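Local coordinates for protein plasma serine protease inhibitor (Homo sapiens, PDB 3DY0) that inhibits serine proteases irreversibly in plasma and other body fluids in a heparin-dependent manner, helping to regulate blood clotting and other proteolytic activity, at residues 214-219 with 252-257; 17-22 with 283-288. All coordinates share one frame; numbering follows the deposited sequence. Where two conformers were deposited one is given.

Interaction 1: residues 214-219 with 252-257; sequences LSCRVV and RKWLKM
The indole nitrogen NE1 of W254, whose six-membered ring meets L214, is hydrogen-bonded to OD1 of D211, while OD2 of the same carboxylate takes the backbone N of L214. One acidic group outside both segments is thus bound from each of them, and D211 OD1 also has a long, weak ion pair with K253 NZ. The indole bond helps hold the ring in its rotation; the direct contacts between 214-219 and 252-257 are apolar or sulfur-aromatic. V218 CG2 lies over one face of the ring, 3.7 Å from the centroid of the five-membered ring and only 7° off its normal, which is CH-pi geometry. With CG1 anti to the backbone N (chi1 180°), CG2 stands beside that N and anti to the carbonyl carbon, which brings it over the ring. C216 SG approaches differently: it is 3.9 Å from W254 CZ2, but the line to the six-membered centroid is 57° off the normal, so this sulfur-aromatic contact is oblique. From the other side of the ring plane, also obliquely, L214 CD1 comes within 4.0 Å of W254 CZ2. Every residue that touches is buried, and together the segments bury 181 Å². The chain enters the strand through a G1 beta bulge, in which S215 and C216 both face D211. Through W254, helix 248-257, helix H of serpins, packs against strand 216-222. The indole also packs on L209 of strand 194-211 and I232 of strand 228-234, the two antiparallel neighbours of strand 216-222, and on L246 just after helix 239-245.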
loop_
_atom_site.group_PDB
_atom_site.type_symbol
_atom_site.label_atom_id
_atom_site.label_comp_id
_atom_site.label_asym_id
_atom_site.label_seq_id
_atom_site.Cartn_x
_atom_site.Cartn_y
_atom_site.Cartn_z
ATOM N N LEU A 214 12.506 -8.151 19.155
ATOM C CA LEU A 214 11.082 -8.260 18.872
ATOM C C LEU A 214 10.626 -9.712 18.910
ATOM O O LEU A 214 9.432 -9.993 19.016
ATOM C CB LEU A 214 10.764 -7.647 17.507
ATOM C CG LEU A 214 10.954 -6.130 17.438
ATOM C CD1 LEU A 214 10.555 -5.626 16.059
ATOM C CD2 LEU A 214 10.116 -5.460 18.525
ATOM N N SER A 215 11.591 -10.622 18.833
ATOM C CA SER A 215 11.343 -12.058 18.863
ATOM C C SER A 215 10.691 -12.548 17.576
ATOM O O SER A 215 9.529 -12.961 17.555
ATOM C CB SER A 215 10.476 -12.434 20.069
ATOM O OG SER A 215 10.637 -13.806 20.383
ATOM N N CYS A 216 11.466 -12.510 16.501
ATOM C CA CYS A 216 10.984 -12.953 15.200
ATOM C C CYS A 216 12.156 -13.291 14.299
ATOM O O CYS A 216 13.285 -12.854 14.533
ATOM C CB CYS A 216 10.133 -11.856 14.545
ATOM S SG CYS A 216 10.987 -10.281 14.230
ATOM N N ARG A 217 11.882 -14.096 13.280
ATOM C CA ARG A 217 12.887 -14.465 12.299
ATOM C C ARG A 217 12.530 -13.671 11.055
ATOM O O ARG A 217 11.357 -13.557 10.694
ATOM C CB ARG A 217 12.842 -15.962 11.993
ATOM C CG ARG A 217 13.365 -16.840 13.121
ATOM C CD ARG A 217 13.486 -18.275 12.643
ATOM N NE ARG A 217 14.092 -19.159 13.635
ATOM C CZ ARG A 217 13.431 -19.753 14.622
ATOM N NH1 ARG A 217 14.079 -20.542 15.470
ATOM N NH2 ARG A 217 12.125 -19.563 14.760
ATOM N N VAL A 218 13.543 -13.114 10.408
ATOM C CA VAL A 218 13.334 -12.306 9.219
ATOM C C VAL A 218 14.091 -12.925 8.059
ATOM O O VAL A 218 15.286 -13.198 8.170
ATOM C CB VAL A 218 13.862 -10.863 9.439
ATOM C CG1 VAL A 218 13.639 -10.025 8.186
ATOM C CG2 VAL A 218 13.168 -10.229 10.643
ATOM N N VAL A 219 13.404 -13.160 6.946
ATOM C CA VAL A 219 14.065 -13.733 5.783
ATOM C C VAL A 219 13.792 -12.887 4.547
ATOM O O VAL A 219 12.659 -12.479 4.290
ATOM C CB VAL A 219 13.608 -15.193 5.525
ATOM C CG1 VAL A 219 12.162 -15.226 5.065
ATOM C CG2 VAL A 219 14.526 -15.849 4.495
ATOM N N ARG A 252 14.739 -0.627 8.638
ATOM C CA ARG A 252 16.109 -0.283 8.259
ATOM C C ARG A 252 17.084 -1.232 8.948
ATOM O O ARG A 252 18.059 -1.678 8.346
ATOM C CB ARG A 252 16.462 1.152 8.664
ATOM C CG ARG A 252 15.799 2.246 7.851
ATOM C CD ARG A 252 16.576 3.561 7.998
ATOM N NE ARG A 252 16.671 4.010 9.387
ATOM C CZ ARG A 252 15.701 4.639 10.043
ATOM N NH1 ARG A 252 14.553 4.905 9.438
ATOM N NH2 ARG A 252 15.878 5.001 11.309
ATOM N N LYS A 253 16.818 -1.532 10.215
ATOM C CA LYS A 253 17.684 -2.422 10.979
ATOM C C LYS A 253 17.735 -3.807 10.348
ATOM O O LYS A 253 18.817 -4.369 10.154
ATOM C CB LYS A 253 17.191 -2.544 12.423
ATOM C CG LYS A 253 18.051 -3.462 13.286
ATOM C CD LYS A 253 17.458 -3.679 14.675
ATOM C CE LYS A 253 16.267 -4.628 14.639
ATOM N NZ LYS A 253 15.160 -4.128 13.779
ATOM N N TRP A 254 16.565 -4.356 10.034
ATOM C CA TRP A 254 16.496 -5.680 9.433
ATOM C C TRP A 254 17.286 -5.749 8.134
ATOM O O TRP A 254 18.121 -6.636 7.951
ATOM C CB TRP A 254 15.040 -6.085 9.157
ATOM C CG TRP A 254 14.227 -6.378 10.394
ATOM C CD1 TRP A 254 14.700 -6.723 11.627
ATOM C CD2 TRP A 254 12.795 -6.401 10.497
ATOM N NE1 TRP A 254 13.657 -6.959 12.490
ATOM C CE2 TRP A 254 12.476 -6.771 11.823
ATOM C CE3 TRP A 254 11.751 -6.149 9.595
ATOM C CZ2 TRP A 254 11.156 -6.891 12.273
ATOM C CZ3 TRP A 254 10.436 -6.270 10.045
ATOM C CH2 TRP A 254 10.154 -6.639 11.369
ATOM N N LEU A 255 17.020 -4.805 7.240
ATOM C CA LEU A 255 17.682 -4.764 5.947
ATOM C C LEU A 255 19.200 -4.632 6.016
ATOM O O LEU A 255 19.908 -5.218 5.201
ATOM C CB LEU A 255 17.104 -3.627 5.102
ATOM C CG LEU A 255 15.662 -3.801 4.615
ATOM C CD1 LEU A 255 15.155 -2.498 4.020
ATOM C CD2 LEU A 255 15.599 -4.916 3.587
ATOM N N LYS A 256 19.710 -3.885 6.990
ATOM C CA LYS A 256 21.157 -3.701 7.084
ATOM C C LYS A 256 21.873 -4.768 7.910
ATOM O O LYS A 256 23.076 -4.986 7.734
ATOM C CB LYS A 256 21.481 -2.305 7.639
ATOM C CG LYS A 256 21.293 -2.128 9.140
ATOM C CD LYS A 256 21.274 -0.646 9.512
ATOM C CE LYS A 256 21.279 -0.437 11.019
ATOM N NZ LYS A 256 22.632 -0.677 11.610
ATOM N N MET A 257 21.144 -5.445 8.793
ATOM C CA MET A 257 21.754 -6.468 9.641
ATOM C C MET A 257 21.671 -7.893 9.091
ATOM O O MET A 257 22.242 -8.826 9.667
ATOM C CB MET A 257 21.154 -6.403 11.048
ATOM C CG MET A 257 21.586 -5.156 11.814
ATOM S SD MET A 257 21.036 -5.125 13.526
ATOM C CE MET A 257 21.835 -6.558 14.162
#

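Interaction 2: residues 17-22 with 283-288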
loop_
_atom_site.group_PDB
_atom_site.type_symbol
_atom_site.label_atom_id
_atom_site.label_comp_id
_atom_site.label_asym_id
_atom_site.label_seq_id
_atom_site.Cartn_x
_atom_site.Cartn_y
_atom_site.Cartn_z
ATOM N N TYR A 17 -0.620 0.671 9.639
ATOM C CA TYR A 17 -0.701 -0.779 9.730
ATOM C C TYR A 17 -1.386 -1.184 11.033
ATOM O O TYR A 17 -2.307 -1.999 11.036
ATOM C CB TYR A 17 0.692 -1.417 9.697
ATOM C CG TYR A 17 0.633 -2.898 9.989
ATOM C CD1 TYR A 17 0.413 -3.826 8.969
ATOM C CD2 TYR A 17 0.670 -3.365 11.305
ATOM C CE1 TYR A 17 0.225 -5.184 9.257
ATOM C CE2 TYR A 17 0.476 -4.705 11.602
ATOM C CZ TYR A 17 0.253 -5.610 10.579
ATOM O OH TYR A 17 0.025 -6.928 10.890
ATOM N N ARG A 18 -0.920 -0.620 12.144
ATOM C CA ARG A 18 -1.490 -0.955 13.442
ATOM C C ARG A 18 -2.968 -0.592 13.568
ATOM O O ARG A 18 -3.732 -1.330 14.189
ATOM C CB ARG A 18 -0.671 -0.306 14.564
ATOM C CG ARG A 18 0.633 -1.046 14.864
ATOM C CD ARG A 18 1.389 -0.408 16.032
ATOM N NE ARG A 18 2.058 0.827 15.641
ATOM C CZ ARG A 18 3.279 0.884 15.119
ATOM N NH1 ARG A 18 3.978 -0.231 14.930
ATOM N NH2 ARG A 18 3.798 2.054 14.777
ATOM N N ALA A 19 -3.374 0.529 12.979
ATOM C CA ALA A 19 -4.777 0.933 13.028
ATOM C C ALA A 19 -5.630 -0.106 12.297
ATOM O O ALA A 19 -6.698 -0.502 12.776
ATOM C CB ALA A 19 -4.954 2.305 12.382
ATOM N N LEU A 20 -5.154 -0.546 11.135
ATOM C CA LEU A 20 -5.871 -1.547 10.353
ATOM C C LEU A 20 -5.927 -2.882 11.092
ATOM O O LEU A 20 -6.975 -3.529 11.149
ATOM C CB LEU A 20 -5.194 -1.734 8.991
ATOM C CG LEU A 20 -5.227 -0.510 8.072
ATOM C CD1 LEU A 20 -4.518 -0.849 6.761
ATOM C CD2 LEU A 20 -6.678 -0.096 7.819
ATOM N N ALA A 21 -4.799 -3.287 11.669
ATOM C CA ALA A 21 -4.723 -4.548 12.401
ATOM C C ALA A 21 -5.658 -4.554 13.603
ATOM O O ALA A 21 -6.325 -5.554 13.884
ATOM C CB ALA A 21 -3.289 -4.796 12.857
ATOM N N SER A 22 -5.701 -3.434 14.313
ATOM C CA SER A 22 -6.553 -3.316 15.487
ATOM C C SER A 22 -8.026 -3.301 15.117
ATOM O O SER A 22 -8.868 -3.780 15.880
ATOM C CB SER A 22 -6.207 -2.048 16.267
ATOM O OG SER A 22 -4.941 -2.171 16.891
ATOM N N PRO A 283 -8.306 9.095 10.840
ATOM C CA PRO A 283 -8.396 9.977 12.006
ATOM C C PRO A 283 -7.514 9.448 13.147
ATOM O O PRO A 283 -7.122 10.200 14.038
ATOM C CB PRO A 283 -9.883 9.943 12.341
ATOM C CG PRO A 283 -10.506 9.863 10.986
ATOM C CD PRO A 283 -9.643 8.830 10.278
ATOM N N SER A 284 -7.197 8.153 13.102
ATOM C CA SER A 284 -6.351 7.532 14.121
ATOM C C SER A 284 -4.919 8.040 14.009
ATOM O O SER A 284 -4.125 7.902 14.943
ATOM C CB SER A 284 -6.360 6.006 13.978
ATOM O OG SER A 284 -7.627 5.477 14.312
ATOM N N LEU A 285 -4.592 8.606 12.852
ATOM C CA LEU A 285 -3.269 9.166 12.611
ATOM C C LEU A 285 -3.343 10.689 12.670
ATOM O O LEU A 285 -2.419 11.388 12.248
ATOM C CB LEU A 285 -2.733 8.727 11.243
ATOM C CG LEU A 285 -2.057 7.352 11.188
ATOM C CD1 LEU A 285 -3.070 6.258 11.479
ATOM C CD2 LEU A 285 -1.425 7.157 9.818
ATOM N N GLY A 286 -4.457 11.196 13.189
ATOM C CA GLY A 286 -4.627 12.632 13.311
ATOM C C GLY A 286 -5.127 13.338 12.065
ATOM O O GLY A 286 -5.231 14.565 12.051
ATOM N N ILE A 287 -5.427 12.582 11.015
ATOM C CA ILE A 287 -5.921 13.174 9.774
ATOM C C ILE A 287 -7.439 13.054 9.801
ATOM O O ILE A 287 -7.997 12.005 9.472
ATOM C CB ILE A 287 -5.356 12.435 8.546
ATOM C CG1 ILE A 287 -3.828 12.519 8.567
ATOM C CG2 ILE A 287 -5.901 13.055 7.266
ATOM C CD1 ILE A 287 -3.142 11.694 7.495
ATOM N N SER A 288 -8.107 14.141 10.178
ATOM C CA SER A 288 -9.560 14.114 10.302
ATOM C C SER A 288 -10.342 15.255 9.655
ATOM O O SER A 288 -11.391 15.026 9.059
ATOM C CB SER A 288 -9.930 14.052 11.787
ATOM O OG SER A 288 -9.533 15.243 12.454
#
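S284 meets A19 at the surface, and with L285 it supplies the whole of the contact from 283-288. The backbone that presents them is a turn: G286 N donates to P283 O at 3.0 Å, and the backbone angles of S284 and L285 fit a type I turn. From S284 it is the beta carbon that approaches, with CB 4.3 Å from A19 CB. L285 follows with its branched end. Its CB points neither at the helix nor away from it, but the torsions chi1 -83° and chi2 65° swing CD1 back to 4.5 Å from A19 CB. The same side chain continues along helix 12-23, packing on F12, D15 and L16, so the leucine is buried while the serine is exposed. G286 then takes a positive phi (84°), a conformation suited to glycine that ends the turn. I287 turns to L282, and the backbone N of S288 is hydrogen-bonded to Q54 OE1, tying the outgoing chain to helix 49-58. Only 68 Å² is buried between the segments, in keeping with a light apolar touch; V281, just before the segment, packs beside this contact on A19 and L20. In fold terms, a short 3-10 turn in the connection from strand 259-277 to strand 307-319 rests on the N-terminal helix, whose sequence position is consistent with helix A of the serpin fold.

Overall arrangement
The two interactions do not touch: their centres lie 24 Å apart and their nearest atoms about 9 Å. In sequence, both segments of interaction 1 fall between those of interaction 2. The end of helix 239-245 and the residue after it bridge them in space, because R18 NH1 of interaction 2 is hydrogen-bonded to the carbonyl oxygens of E243 and L246, and W254 of interaction 1 packs on L246. Y17 OH adds a bond to E243 OE2. The bound heparin lies beside interaction 1: K253, on the helix segment but not itself in contact with 214-219, touches a sulfated glucosamine, and the L214 side chain is about 5 Å from such a unit.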